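Local coordinates for protein D-alanyl-D-alanine carboxypeptidase DacB2 (PDB 4RYE) that acts as a serine-type D,D-carboxypeptidase that probably removes the terminal D-alanine from D-Ala-D-Ala-ended peptidoglycan stem peptides in mycobacterial cell wall synthesis, at residues D59-N64 with H112-Q117; G221-G226 with W256-N261. All coordinates share one frame; numbering follows the deposited sequence.

Contact 1: D59-N64 with H112-Q117; sequences DELDLN and HMLGGQ
L61 pushes its isobutyl end into the angle between M113 and L114, where helices 50-60 and 104-113 of the helical region both run out. Its branch carbon CG lies 3.7 Å from L114 CD2, and CD1 reaches 4.0 Å from M113 CB. The other methyl, CD2, rests 3.9 Å from M113 O, while the selenomethionine bends at chi3 (66°) and brings its CE back beside that same methyl. This is the tight side: L114 is buried, with L53 and V56 of helix 50-60 against it, and L110 also touches L61. The outer side is looser and polar. The exposed E60 meets L114 CD2 only through its CB and OE1, the latter 3.9 Å from that methyl, and its charge goes to a salt bridge with K123, whose NZ also binds L114 O. Just after L114, a Schellman motif at G115 ends helix 104-113. Helix 50-60 starts at K50, the probable proton acceptor and lysine of an SxxK motif with S47. Two helix ends are thus joined by dispersion between aliphatic groups, while K123 ties E60 and the L114 carbonyl together on the outer, exposed side through charge and hydrogen bonding.

Contact 2: G221-G226 with W256-N261; sequences GAAARG and WGFALN
R225 lies across one face of the F258 ring, and its side chain can be followed outward over that face. CB stands almost exactly above the ring centre, 3.6 Å from the centroid and only 1° off the normal, a CH-pi contact. CG, turned anti to the carbonyl carbon (chi1 -76°), moves toward one border of the ring and sits 3.8 Å from F258 CE2. CD continues the extended chain to 3.8 Å from F258 CD2. Beyond it the guanidinium plane is tilted just 13° from that of the ring, but its polar partners lie elsewhere: NE donates to P202 O, Y201 offers a cation-pi contact, and D255 gives NH1 a long, weak ion pair. The strand backbone meets the ring as well. R225 N is 3.5 Å from F258 CE1, and A223 O comes up at the ring edge, near its plane, 3.6 Å from CZ. A223 CB adds an apolar contact 4.0 Å from the same CZ. F258 bridges the last turn of helix 246-259 and the end of strand 218-225, also touching Y201 and L230. That strand runs between 204-212 and 228-237 in the antiparallel sheet, with backbone hydrogen bonds to G203, I205 and G206 on one side and to L230 and I232 on the other, and the C-terminal helix packs over it.

Both contacts lie near the periphery, about 35 Å apart between centres and on opposite sides of the chain's centre. They share no helix or strand. Contact 1 joins two helix ends in the helical part of the fold, its L114 side chain about 11 Å from that of K50, the probable proton acceptor. Contact 2 packs the end of a helix against a sheet strand, away from the active site. Each is partly buried with one buried residue among those touching, L114 or A223. Contact 1 also includes the exposed E60, salt-bridged outside; no touching residue of contact 2 is exposed, and its charged end meets P202, Y201 and, weakly, D255. Aliphatic branches dominate the first, an aromatic face carrying an arginine chain the second.

Contact 1: D59-N64 with H112-Q117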
loop_
_atom_site.group_PDB
_atom_site.type_symbol
_atom_site.label_atom_id
_atom_site.label_comp_id
_atom_site.label_asym_id
_atom_site.label_seq_id
_atom_site.Cartn_x
_atom_site.Cartn_y
_atom_site.Cartn_z
ATOM N N ASP A 59 10.573 -6.581 -9.480
ATOM C CA ASP A 59 10.712 -7.379 -10.701
ATOM C C ASP A 59 11.953 -7.018 -11.520
ATOM O O ASP A 59 12.610 -7.893 -12.071
ATOM C CB ASP A 59 9.475 -7.242 -11.596
ATOM C CG ASP A 59 8.312 -8.092 -11.121
ATOM O OD1 ASP A 59 8.460 -8.817 -10.114
ATOM O OD2 ASP A 59 7.248 -8.036 -11.771
ATOM N N GLU A 60 12.266 -5.729 -11.606
ATOM C CA GLU A 60 13.274 -5.271 -12.568
ATOM C C GLU A 60 14.636 -4.937 -11.978
ATOM O O GLU A 60 15.652 -4.993 -12.677
ATOM C CB GLU A 60 12.754 -4.049 -13.333
ATOM C CG GLU A 60 11.379 -4.256 -13.946
ATOM C CD GLU A 60 11.077 -3.287 -15.078
ATOM O OE1 GLU A 60 11.978 -2.513 -15.478
ATOM O OE2 GLU A 60 9.929 -3.311 -15.572
ATOM N N LEU A 61 14.671 -4.567 -10.705
ATOM C CA LEU A 61 15.900 -4.014 -10.133
ATOM C C LEU A 61 16.594 -4.994 -9.199
ATOM O O LEU A 61 15.940 -5.670 -8.412
ATOM C CB LEU A 61 15.593 -2.719 -9.375
ATOM C CG LEU A 61 14.987 -1.537 -10.139
ATOM C CD1 LEU A 61 14.619 -0.406 -9.162
ATOM C CD2 LEU A 61 15.914 -1.023 -11.245
ATOM N N ASP A 62 17.917 -5.074 -9.294
ATOM C CA ASP A 62 18.716 -5.791 -8.298
ATOM C C ASP A 62 18.677 -4.977 -6.998
ATOM O O ASP A 62 18.778 -3.750 -7.038
ATOM C CB ASP A 62 20.157 -5.943 -8.784
ATOM C CG ASP A 62 21.005 -6.811 -7.860
ATOM O OD1 ASP A 62 21.311 -6.376 -6.724
ATOM O OD2 ASP A 62 21.385 -7.927 -8.282
ATOM N N LEU A 63 18.535 -5.649 -5.856
ATOM C CA LEU A 63 18.349 -4.951 -4.575
ATOM C C LEU A 63 19.591 -4.179 -4.161
ATOM O O LEU A 63 19.511 -3.217 -3.388
ATOM C CB LEU A 63 17.967 -5.935 -3.465
ATOM C CG LEU A 63 16.554 -6.524 -3.459
ATOM C CD1 LEU A 63 16.458 -7.560 -2.350
ATOM C CD2 LEU A 63 15.502 -5.433 -3.273
ATOM N N ASN A 64 20.742 -4.604 -4.678
ATOM C CA ASN A 64 22.003 -3.952 -4.363
ATOM C C ASN A 64 22.505 -3.033 -5.475
ATOM O O ASN A 64 23.588 -2.466 -5.375
ATOM C CB ASN A 64 23.066 -5.001 -4.014
ATOM C CG ASN A 64 22.766 -5.712 -2.705
ATOM O OD1 ASN A 64 22.566 -5.072 -1.668
ATOM N ND2 ASN A 64 22.715 -7.038 -2.750
ATOM N N HIS A 112 13.545 6.928 -11.275
ATOM C CA HIS A 112 14.804 7.235 -11.955
ATOM C C HIS A 112 15.507 5.933 -12.376
ATOM O O HIS A 112 15.860 5.772 -13.551
ATOM C CB HIS A 112 15.683 8.114 -11.039
ATOM C CG HIS A 112 17.036 8.452 -11.591
ATOM N ND1 HIS A 112 17.859 9.388 -10.998
ATOM C CD2 HIS A 112 17.724 7.971 -12.656
ATOM C CE1 HIS A 112 18.988 9.475 -11.678
ATOM N NE2 HIS A 112 18.937 8.622 -12.683
HETATM N N MSE A 113 15.699 5.012 -11.431
HETATM C CA MSE A 113 16.311 3.709 -11.731
HETATM C C MSE A 113 15.529 2.912 -12.770
HETATM O O MSE A 113 16.100 2.112 -13.495
HETATM C CB MSE A 113 16.446 2.858 -10.465
HETATM C CG MSE A 113 17.307 3.484 -9.399
HETATM SE SE MSE A 113 17.624 2.297 -7.866
HETATM C CE MSE A 113 18.672 0.962 -8.831
ATOM N N LEU A 114 14.222 3.122 -12.833
ATOM C CA LEU A 114 13.378 2.344 -13.726
ATOM C C LEU A 114 13.241 2.955 -15.113
ATOM O O LEU A 114 12.538 2.411 -15.960
ATOM C CB LEU A 114 12.000 2.141 -13.099
ATOM C CG LEU A 114 12.022 1.229 -11.873
ATOM C CD1 LEU A 114 10.745 1.366 -11.056
ATOM C CD2 LEU A 114 12.240 -0.226 -12.319
ATOM N N GLY A 115 13.904 4.080 -15.350
ATOM C CA GLY A 115 13.892 4.693 -16.667
ATOM C C GLY A 115 13.176 6.033 -16.744
ATOM O O GLY A 115 12.987 6.583 -17.830
ATOM N N GLY A 116 12.771 6.562 -15.596
ATOM C CA GLY A 116 12.129 7.862 -15.563
ATOM C C GLY A 116 10.681 7.832 -15.116
ATOM O O GLY A 116 10.073 6.765 -14.990
ATOM N N GLN A 117 10.121 9.019 -14.888
ATOM C CA GLN A 117 8.750 9.148 -14.390
ATOM C C GLN A 117 7.716 8.538 -15.336
ATOM O O GLN A 117 6.921 7.702 -14.929
ATOM C CB GLN A 117 8.418 10.623 -14.146
ATOM C CG GLN A 117 9.221 11.264 -13.023
ATOM C CD GLN A 117 8.643 10.959 -11.652
ATOM O OE1 GLN A 117 7.466 11.216 -11.396
ATOM N NE2 GLN A 117 9.461 10.398 -10.772
#

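Contact 2: G221-G226 with W256-N261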
loop_
_atom_site.group_PDB
_atom_site.type_symbol
_atom_site.label_atom_id
_atom_site.label_comp_id
_atom_site.label_asym_id
_atom_site.label_seq_id
_atom_site.Cartn_x
_atom_site.Cartn_y
_atom_site.Cartn_z
ATOM N N GLY A 221 -3.685 -3.602 3.553
ATOM C CA GLY A 221 -2.799 -4.358 4.422
ATOM C C GLY A 221 -3.278 -5.763 4.707
ATOM O O GLY A 221 -4.354 -6.167 4.261
ATOM N N ALA A 222 -2.487 -6.508 5.472
ATOM C CA ALA A 222 -2.808 -7.913 5.697
ATOM C C ALA A 222 -2.474 -8.360 7.114
ATOM O O ALA A 222 -1.638 -7.757 7.779
ATOM C CB ALA A 222 -2.092 -8.782 4.686
ATOM N N ALA A 223 -3.141 -9.424 7.557
ATOM C CA ALA A 223 -2.908 -10.005 8.874
ATOM C C ALA A 223 -3.130 -11.509 8.806
ATOM O O ALA A 223 -3.792 -11.998 7.896
ATOM C CB ALA A 223 -3.841 -9.382 9.906
ATOM N N ALA A 224 -2.571 -12.234 9.772
ATOM C CA ALA A 224 -2.755 -13.681 9.872
ATOM C C ALA A 224 -3.137 -14.020 11.301
ATOM O O ALA A 224 -2.467 -13.580 12.236
ATOM C CB ALA A 224 -1.467 -14.408 9.517
ATOM N N ARG A 225 -4.198 -14.807 11.466
ATOM C CA ARG A 225 -4.593 -15.329 12.770
ATOM C C ARG A 225 -5.288 -16.669 12.601
ATOM O O ARG A 225 -6.109 -16.835 11.687
ATOM C CB ARG A 225 -5.557 -14.364 13.481
ATOM C CG ARG A 225 -4.916 -13.130 14.080
ATOM C CD ARG A 225 -5.858 -12.428 15.043
ATOM N NE ARG A 225 -5.223 -11.244 15.618
ATOM C CZ ARG A 225 -5.790 -10.453 16.519
ATOM N NH1 ARG A 225 -7.012 -10.713 16.954
ATOM N NH2 ARG A 225 -5.128 -9.400 16.981
ATOM N N GLY A 226 -4.974 -17.614 13.485
ATOM C CA GLY A 226 -5.711 -18.866 13.555
ATOM C C GLY A 226 -5.606 -19.678 12.283
ATOM O O GLY A 226 -6.472 -20.477 11.975
ATOM N N TRP A 256 -13.466 -8.979 12.553
ATOM C CA TRP A 256 -14.702 -9.499 11.975
ATOM C C TRP A 256 -14.410 -10.654 11.013
ATOM O O TRP A 256 -15.096 -11.678 11.036
ATOM C CB TRP A 256 -15.483 -8.394 11.264
ATOM C CG TRP A 256 -16.761 -8.895 10.633
ATOM C CD1 TRP A 256 -18.002 -8.950 11.206
ATOM C CD2 TRP A 256 -16.904 -9.425 9.310
ATOM N NE1 TRP A 256 -18.904 -9.478 10.316
ATOM C CE2 TRP A 256 -18.253 -9.782 9.148
ATOM C CE3 TRP A 256 -16.018 -9.636 8.250
ATOM C CZ2 TRP A 256 -18.742 -10.342 7.955
ATOM C CZ3 TRP A 256 -16.506 -10.188 7.071
ATOM C CH2 TRP A 256 -17.848 -10.532 6.935
ATOM N N GLY A 257 -13.386 -10.489 10.185
ATOM C CA GLY A 257 -13.014 -11.508 9.220
ATOM C C GLY A 257 -12.518 -12.792 9.869
ATOM O O GLY A 257 -12.795 -13.892 9.388
ATOM N N PHE A 258 -11.761 -12.658 10.950
ATOM C CA PHE A 258 -11.196 -13.829 11.616
ATOM C C PHE A 258 -12.260 -14.584 12.388
ATOM O O PHE A 258 -12.142 -15.790 12.612
ATOM C CB PHE A 258 -10.018 -13.430 12.528
ATOM C CG PHE A 258 -8.775 -13.063 11.770
ATOM C CD1 PHE A 258 -8.278 -13.902 10.783
ATOM C CD2 PHE A 258 -8.115 -11.861 12.018
ATOM C CE1 PHE A 258 -7.130 -13.556 10.070
ATOM C CE2 PHE A 258 -6.976 -11.511 11.309
ATOM C CZ PHE A 258 -6.487 -12.358 10.327
ATOM N N ALA A 259 -13.301 -13.865 12.798
ATOM C CA ALA A 259 -14.382 -14.470 13.551
ATOM C C ALA A 259 -15.405 -15.132 12.622
ATOM O O ALA A 259 -16.203 -15.959 13.061
ATOM C CB ALA A 259 -15.055 -13.431 14.441
ATOM N N LEU A 260 -15.362 -14.779 11.340
ATOM C CA LEU A 260 -16.334 -15.280 10.363
ATOM C C LEU A 260 -16.189 -16.786 10.140
ATOM O O LEU A 260 -15.081 -17.304 10.033
ATOM C CB LEU A 260 -16.176 -14.541 9.025
ATOM C CG LEU A 260 -17.216 -14.811 7.931
ATOM C CD1 LEU A 260 -18.608 -14.323 8.355
ATOM C CD2 LEU A 260 -16.783 -14.155 6.610
ATOM N N ASN A 261 -17.317 -17.479 10.098
ATOM C CA ASN A 261 -17.355 -18.873 9.674
ATOM C C ASN A 261 -16.593 -18.989 8.353
ATOM O O ASN A 261 -16.885 -18.262 7.400
ATOM C CB ASN A 261 -18.818 -19.297 9.518
ATOM C CG ASN A 261 -18.983 -20.775 9.217
ATOM O OD1 ASN A 261 -18.358 -21.317 8.298
ATOM N ND2 ASN A 261 -19.849 -21.432 9.980
#